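Local coordinates for M32 carboxypeptidase (Pyrococcus furiosus, PDB 1KA2), which removes amino acids one after another from the C-terminus of peptides with broad specificity, as a cobalt-dependent, homodimeric metallocarboxypeptidase of the M32 family, at residues L202-N216 and T253-T267. Residues are numbered along the deposited sequence; the frame is centred on the assembly and turned at random.
Sequences LEKEKYEREWMERVN and TRYEGYDFRRTILST
Lys206 and Tyr258 pair their backbones in a single beta bridge, Tyr207 N donating to Gly257 O at 2.9 Å, and beyond it helices 209-216 and 261-267 run 30° apart with axes 10.0 Å apart. The Tyr207 ring is sandwiched: Gly257 lies over one face, its CA 3.9 Å from the ring centroid in a CH-pi contact, and Met212 CG sits over the centre of the opposite face. With CG between the backbone N and the carbonyl carbon (chi1 65°), the ring carries its hydroxyl into the 255-257 loop, where OH accepts a nearly straight bond from Gly257 N (3.2 Å) and meets a water that also binds Glu256 OE1. A phenylalanine at Tyr207 would probably keep the sandwich but leave Gly257 N and this water without their hydroxyl partner. Met212, bent at chi2 and chi3, pushes CE tightly against Ile264 CG1 (3.4 Å), while SD makes an oblique Met-aromatic contact with Phe260. Asn216 ND2 donates to Thr263 OG1 (2.9 Å), which lies in the Asn216 amide plane, and weakly to Tyr255 OH. Near the start of 202-216 one water donates to both Glu203 OE2 and Asp259 OD2; salt bridges from Arg346 to Glu203 and Arg262 to Asp259, which Tyr341 OH also binds, probably ease their repulsion. Polar bonds to the 255-257 loop and Asn216 amide thus join apolar Met212-Phe260-Ile264 packing on the first turns of the metal-binding HEXXH helix.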
loop_
_atom_site.group_PDB
_atom_site.type_symbol
_atom_site.label_atom_id
_atom_site.label_comp_id
_atom_site.label_asym_id
_atom_site.label_seq_id
_atom_site.Cartn_x
_atom_site.Cartn_y
_atom_site.Cartn_z
ATOM N N LEU A 202 -19.507 10.070 31.232
ATOM C CA LEU A 202 -18.477 9.267 30.584
ATOM C C LEU A 202 -18.023 9.879 29.247
ATOM O O LEU A 202 -16.958 9.541 28.728
ATOM C CB LEU A 202 -18.978 7.835 30.376
ATOM C CG LEU A 202 -18.887 6.933 31.614
ATOM C CD1 LEU A 202 -19.558 5.584 31.352
ATOM C CD2 LEU A 202 -17.413 6.745 31.979
ATOM N N GLU A 203 -18.831 10.787 28.705
ATOM C CA GLU A 203 -18.498 11.459 27.454
ATOM C C GLU A 203 -17.305 12.387 27.644
ATOM O O GLU A 203 -16.583 12.681 26.689
ATOM C CB GLU A 203 -19.665 12.308 26.952
ATOM C CG GLU A 203 -20.940 11.559 26.669
ATOM C CD GLU A 203 -21.919 12.398 25.874
ATOM O OE1 GLU A 203 -23.066 11.946 25.684
ATOM O OE2 GLU A 203 -21.539 13.507 25.429
ATOM N N LYS A 204 -17.103 12.851 28.872
ATOM C CA LYS A 204 -16.009 13.774 29.157
ATOM C C LYS A 204 -14.733 13.098 29.629
ATOM O O LYS A 204 -13.654 13.689 29.596
ATOM C CB LYS A 204 -16.464 14.813 30.183
ATOM C CG LYS A 204 -17.571 15.731 29.658
ATOM C CD LYS A 204 -18.069 16.720 30.711
ATOM C CE LYS A 204 -19.161 17.614 30.127
ATOM N NZ LYS A 204 -19.760 18.520 31.140
ATOM N N GLU A 205 -14.845 11.850 30.053
ATOM C CA GLU A 205 -13.676 11.135 30.521
ATOM C C GLU A 205 -12.622 11.002 29.415
ATOM O O GLU A 205 -12.896 10.473 28.338
ATOM C CB GLU A 205 -14.086 9.757 31.045
ATOM C CG GLU A 205 -15.069 9.787 32.231
ATOM C CD GLU A 205 -14.520 10.496 33.472
ATOM O OE1 GLU A 205 -13.319 10.830 33.503
ATOM O OE2 GLU A 205 -15.296 10.717 34.432
ATOM N N LYS A 206 -11.424 11.508 29.688
ATOM C CA LYS A 206 -10.315 11.439 28.748
ATOM C C LYS A 206 -9.549 10.131 28.921
ATOM O O LYS A 206 -9.590 9.519 29.981
ATOM C CB LYS A 206 -9.346 12.597 28.978
ATOM C CG LYS A 206 -9.870 13.967 28.600
ATOM C CD LYS A 206 -8.779 15.022 28.773
ATOM C CE LYS A 206 -9.236 16.401 28.293
ATOM N NZ LYS A 206 -10.490 16.862 28.959
ATOM N N TYR A 207 -8.855 9.706 27.872
ATOM C CA TYR A 207 -8.062 8.483 27.932
ATOM C C TYR A 207 -6.829 8.629 27.055
ATOM O O TYR A 207 -6.800 9.464 26.151
ATOM C CB TYR A 207 -8.886 7.279 27.466
ATOM C CG TYR A 207 -9.300 7.318 26.009
ATOM C CD1 TYR A 207 -8.396 7.015 24.994
ATOM C CD2 TYR A 207 -10.597 7.684 25.647
ATOM C CE1 TYR A 207 -8.776 7.077 23.652
ATOM C CE2 TYR A 207 -10.983 7.751 24.319
ATOM C CZ TYR A 207 -10.071 7.450 23.324
ATOM O OH TYR A 207 -10.446 7.559 22.003
ATOM N N GLU A 208 -5.801 7.833 27.337
ATOM C CA GLU A 208 -4.585 7.866 26.531
ATOM C C GLU A 208 -4.739 6.791 25.453
ATOM O O GLU A 208 -5.209 5.687 25.733
ATOM C CB GLU A 208 -3.356 7.596 27.406
ATOM C CG GLU A 208 -3.160 8.639 28.500
ATOM C CD GLU A 208 -1.795 8.561 29.150
ATOM O OE1 GLU A 208 -1.442 7.484 29.683
ATOM O OE2 GLU A 208 -1.075 9.586 29.128
ATOM N N ARG A 209 -4.360 7.117 24.220
ATOM C CA ARG A 209 -4.495 6.183 23.108
ATOM C C ARG A 209 -4.293 4.703 23.435
ATOM O O ARG A 209 -5.188 3.889 23.222
ATOM C CB ARG A 209 -3.551 6.575 21.970
ATOM C CG ARG A 209 -3.675 5.674 20.752
ATOM C CD ARG A 209 -3.001 6.275 19.533
ATOM N NE ARG A 209 -2.768 5.263 18.507
ATOM C CZ ARG A 209 -2.258 5.512 17.305
ATOM N NH1 ARG A 209 -1.924 6.753 16.963
ATOM N NH2 ARG A 209 -2.072 4.518 16.445
ATOM N N GLU A 210 -3.126 4.356 23.960
ATOM C CA GLU A 210 -2.829 2.965 24.270
ATOM C C GLU A 210 -3.875 2.247 25.114
ATOM O O GLU A 210 -4.056 1.044 24.967
ATOM C CB GLU A 210 -1.455 2.848 24.938
ATOM C CG GLU A 210 -0.295 3.188 24.009
ATOM C CD GLU A 210 1.052 2.733 24.558
ATOM O OE1 GLU A 210 1.196 1.525 24.842
ATOM O OE2 GLU A 210 1.967 3.576 24.702
ATOM N N TRP A 211 -4.561 2.972 25.993
ATOM C CA TRP A 211 -5.584 2.348 26.828
ATOM C C TRP A 211 -6.705 1.741 25.987
ATOM O O TRP A 211 -7.055 0.577 26.163
ATOM C CB TRP A 211 -6.211 3.359 27.797
ATOM C CG TRP A 211 -5.293 3.917 28.841
ATOM C CD1 TRP A 211 -4.026 3.499 29.138
ATOM C CD2 TRP A 211 -5.584 4.993 29.743
ATOM N NE1 TRP A 211 -3.511 4.251 30.165
ATOM C CE2 TRP A 211 -4.444 5.175 30.557
ATOM C CE3 TRP A 211 -6.699 5.820 29.943
ATOM C CZ2 TRP A 211 -4.384 6.153 31.555
ATOM C CZ3 TRP A 211 -6.641 6.794 30.937
ATOM C CH2 TRP A 211 -5.491 6.951 31.729
ATOM N N MET A 212 -7.266 2.541 25.081
ATOM C CA MET A 212 -8.360 2.081 24.240
ATOM C C MET A 212 -7.932 1.122 23.150
ATOM O O MET A 212 -8.728 0.284 22.721
ATOM C CB MET A 212 -9.106 3.266 23.618
ATOM C CG MET A 212 -9.975 4.005 24.620
ATOM S SD MET A 212 -10.923 2.836 25.616
ATOM C CE MET A 212 -12.095 2.255 24.412
ATOM N N GLU A 213 -6.688 1.227 22.692
ATOM C CA GLU A 213 -6.258 0.304 21.656
ATOM C C GLU A 213 -6.139 -1.095 22.260
ATOM O O GLU A 213 -6.239 -2.097 21.553
ATOM C CB GLU A 213 -4.954 0.776 20.961
ATOM C CG GLU A 213 -3.679 0.808 21.764
ATOM C CD GLU A 213 -2.547 1.477 20.988
ATOM O OE1 GLU A 213 -1.379 1.385 21.411
ATOM O OE2 GLU A 213 -2.827 2.108 19.953
ATOM N N ARG A 214 -5.966 -1.159 23.579
ATOM C CA ARG A 214 -5.897 -2.442 24.268
ATOM C C ARG A 214 -7.324 -3.002 24.332
ATOM O O ARG A 214 -7.542 -4.207 24.188
ATOM C CB ARG A 214 -5.336 -2.278 25.692
ATOM C CG ARG A 214 -3.816 -2.090 25.771
ATOM C CD ARG A 214 -3.280 -2.399 27.176
ATOM N NE ARG A 214 -3.250 -1.244 28.072
ATOM C CZ ARG A 214 -2.335 -0.280 28.017
ATOM N NH1 ARG A 214 -1.372 -0.331 27.108
ATOM N NH2 ARG A 214 -2.375 0.729 28.875
ATOM N N VAL A 215 -8.297 -2.118 24.545
ATOM C CA VAL A 215 -9.693 -2.536 24.613
ATOM C C VAL A 215 -10.187 -2.956 23.227
ATOM O O VAL A 215 -10.787 -4.022 23.078
ATOM C CB VAL A 215 -10.588 -1.403 25.182
ATOM C CG1 VAL A 215 -12.048 -1.744 24.994
ATOM C CG2 VAL A 215 -10.309 -1.222 26.677
ATOM N N ASN A 216 -9.943 -2.127 22.212
ATOM C CA ASN A 216 -10.369 -2.481 20.858
ATOM C C ASN A 216 -9.746 -3.815 20.426
ATOM O O ASN A 216 -10.441 -4.681 19.896
ATOM C CB ASN A 216 -9.998 -1.385 19.840
ATOM C CG ASN A 216 -10.917 -0.166 19.923
ATOM O OD1 ASN A 216 -12.076 -0.278 20.337
ATOM N ND2 ASN A 216 -10.408 0.999 19.516
ATOM N N THR A 253 -9.783 2.755 12.771
ATOM C CA THR A 253 -10.644 3.443 13.713
ATOM C C THR A 253 -9.854 4.679 14.029
ATOM O O THR A 253 -8.839 4.951 13.387
ATOM C CB THR A 253 -10.859 2.646 15.010
ATOM O OG1 THR A 253 -11.813 3.335 15.837
ATOM C CG2 THR A 253 -9.547 2.501 15.782
ATOM N N ARG A 254 -10.315 5.444 14.999
ATOM C CA ARG A 254 -9.571 6.617 15.391
ATOM C C ARG A 254 -9.752 6.744 16.877
ATOM O O ARG A 254 -10.719 6.226 17.436
ATOM C CB ARG A 254 -10.070 7.879 14.688
ATOM C CG ARG A 254 -11.456 8.310 15.064
ATOM C CD ARG A 254 -11.742 9.665 14.464
ATOM N NE ARG A 254 -13.170 9.953 14.472
ATOM C CZ ARG A 254 -13.842 10.413 13.422
ATOM N NH1 ARG A 254 -13.213 10.637 12.275
ATOM N NH2 ARG A 254 -15.146 10.651 13.522
ATOM N N TYR A 255 -8.806 7.415 17.513
ATOM C CA TYR A 255 -8.846 7.621 18.939
ATOM C C TYR A 255 -8.920 9.116 19.222
ATOM O O TYR A 255 -7.903 9.791 19.245
ATOM C CB TYR A 255 -7.600 7.001 19.574
ATOM C CG TYR A 255 -7.499 5.500 19.347
ATOM C CD1 TYR A 255 -6.689 4.973 18.340
ATOM C CD2 TYR A 255 -8.234 4.607 20.124
ATOM C CE1 TYR A 255 -6.613 3.592 18.117
ATOM C CE2 TYR A 255 -8.167 3.228 19.906
ATOM C CZ TYR A 255 -7.355 2.728 18.903
ATOM O OH TYR A 255 -7.285 1.366 18.698
ATOM N N GLU A 256 -10.140 9.624 19.405
ATOM C CA GLU A 256 -10.377 11.040 19.689
ATOM C C GLU A 256 -9.658 11.489 20.952
ATOM O O GLU A 256 -9.299 12.656 21.083
ATOM C CB GLU A 256 -11.874 11.327 19.880
ATOM C CG GLU A 256 -12.747 11.232 18.639
ATOM C CD GLU A 256 -13.149 9.816 18.326
ATOM O OE1 GLU A 256 -12.807 8.918 19.124
ATOM O OE2 GLU A 256 -13.809 9.601 17.291
ATOM N N GLY A 257 -9.479 10.568 21.890
ATOM C CA GLY A 257 -8.817 10.903 23.135
ATOM C C GLY A 257 -9.811 11.065 24.273
ATOM O O GLY A 257 -9.421 11.191 25.434
ATOM N N TYR A 258 -11.100 11.074 23.941
ATOM C CA TYR A 258 -12.159 11.202 24.943
ATOM C C TYR A 258 -13.436 10.577 24.370
ATOM O O TYR A 258 -13.503 10.310 23.174
ATOM C CB TYR A 258 -12.382 12.681 25.295
ATOM C CG TYR A 258 -12.935 13.518 24.155
ATOM C CD1 TYR A 258 -14.308 13.711 24.008
ATOM C CD2 TYR A 258 -12.086 14.091 23.205
ATOM C CE1 TYR A 258 -14.824 14.458 22.941
ATOM C CE2 TYR A 258 -12.589 14.833 22.136
ATOM C CZ TYR A 258 -13.961 15.014 22.009
ATOM O OH TYR A 258 -14.471 15.750 20.949
ATOM N N ASP A 259 -14.434 10.336 25.221
ATOM C CA ASP A 259 -15.700 9.733 24.788
ATOM C C ASP A 259 -15.373 8.368 24.174
ATOM O O ASP A 259 -15.644 8.135 23.003
ATOM C CB ASP A 259 -16.370 10.628 23.740
ATOM C CG ASP A 259 -17.868 10.409 23.649
ATOM O OD1 ASP A 259 -18.361 9.384 24.151
ATOM O OD2 ASP A 259 -18.559 11.264 23.065
ATOM N N PHE A 260 -14.811 7.467 24.977
ATOM C CA PHE A 260 -14.392 6.152 24.492
ATOM C C PHE A 260 -15.402 5.301 23.732
ATOM O O PHE A 260 -15.016 4.342 23.052
ATOM C CB PHE A 260 -13.758 5.334 25.636
ATOM C CG PHE A 260 -14.746 4.625 26.536
ATOM C CD1 PHE A 260 -15.325 3.416 26.151
ATOM C CD2 PHE A 260 -15.031 5.125 27.804
ATOM C CE1 PHE A 260 -16.164 2.717 27.016
ATOM C CE2 PHE A 260 -15.872 4.428 28.679
ATOM C CZ PHE A 260 -16.437 3.223 28.283
ATOM N N ARG A 261 -16.681 5.647 23.825
ATOM C CA ARG A 261 -17.719 4.901 23.122
ATOM C C ARG A 261 -17.461 4.960 21.615
ATOM O O ARG A 261 -17.695 3.995 20.888
ATOM C CB ARG A 261 -19.096 5.513 23.423
ATOM C CG ARG A 261 -19.269 6.916 22.830
ATOM C CD ARG A 261 -20.444 7.682 23.413
ATOM N NE ARG A 261 -21.678 6.908 23.384
ATOM C CZ ARG A 261 -22.795 7.303 22.780
ATOM N NH1 ARG A 261 -22.831 8.474 22.145
ATOM N NH2 ARG A 261 -23.877 6.526 22.818
ATOM N N ARG A 262 -16.981 6.108 21.156
ATOM C CA ARG A 262 -16.725 6.329 19.739
ATOM C C ARG A 262 -15.801 5.318 19.068
ATOM O O ARG A 262 -16.173 4.677 18.089
ATOM C CB ARG A 262 -16.141 7.725 19.518
ATOM C CG ARG A 262 -17.055 8.874 19.853
ATOM C CD ARG A 262 -16.237 10.159 19.855
ATOM N NE ARG A 262 -17.010 11.321 20.281
ATOM C CZ ARG A 262 -17.901 11.942 19.522
ATOM N NH1 ARG A 262 -18.128 11.508 18.287
ATOM N NH2 ARG A 262 -18.561 12.993 19.999
ATOM N N THR A 263 -14.590 5.190 19.589
ATOM C CA THR A 263 -13.638 4.280 18.992
ATOM C C THR A 263 -14.110 2.840 19.086
ATOM O O THR A 263 -13.894 2.052 18.168
ATOM C CB THR A 263 -12.234 4.432 19.634
ATOM O OG1 THR A 263 -11.297 3.647 18.889
ATOM C CG2 THR A 263 -12.239 3.978 21.096
ATOM N N ILE A 264 -14.780 2.497 20.179
ATOM C CA ILE A 264 -15.271 1.132 20.352
ATOM C C ILE A 264 -16.340 0.751 19.331
ATOM O O ILE A 264 -16.163 -0.196 18.567
ATOM C CB ILE A 264 -15.867 0.897 21.770
ATOM C CG1 ILE A 264 -14.748 0.862 22.818
ATOM C CG2 ILE A 264 -16.681 -0.408 21.787
ATOM C CD1 ILE A 264 -15.229 0.534 24.229
ATOM N N LEU A 265 -17.455 1.477 19.326
ATOM C CA LEU A 265 -18.544 1.151 18.405
ATOM C C LEU A 265 -18.131 1.317 16.956
ATOM O O LEU A 265 -18.617 0.609 16.075
ATOM C CB LEU A 265 -19.773 2.003 18.715
ATOM C CG LEU A 265 -20.454 1.590 20.026
ATOM C CD1 LEU A 265 -21.501 2.613 20.414
ATOM C CD2 LEU A 265 -21.062 0.210 19.872
ATOM N N SER A 266 -17.233 2.264 16.715
ATOM C CA SER A 266 -16.730 2.513 15.376
ATOM C C SER A 266 -15.936 1.301 14.889
ATOM O O SER A 266 -16.055 0.896 13.728
ATOM C CB SER A 266 -15.837 3.749 15.386
ATOM O OG SER A 266 -15.113 3.824 14.189
ATOM N N THR A 267 -15.121 0.725 15.774
ATOM C CA THR A 267 -14.323 -0.445 15.410
ATOM C C THR A 267 -15.264 -1.628 15.120
ATOM O O THR A 267 -15.092 -2.364 14.135
ATOM C CB THR A 267 -13.337 -0.827 16.546
ATOM O OG1 THR A 267 -12.493 0.294 16.854
ATOM C CG2 THR A 267 -12.451 -1.987 16.115
HETATM O O HOH W 1 -19.786 13.490 23.394
HETATM O O HOH W 2 -12.952 7.672 21.462
#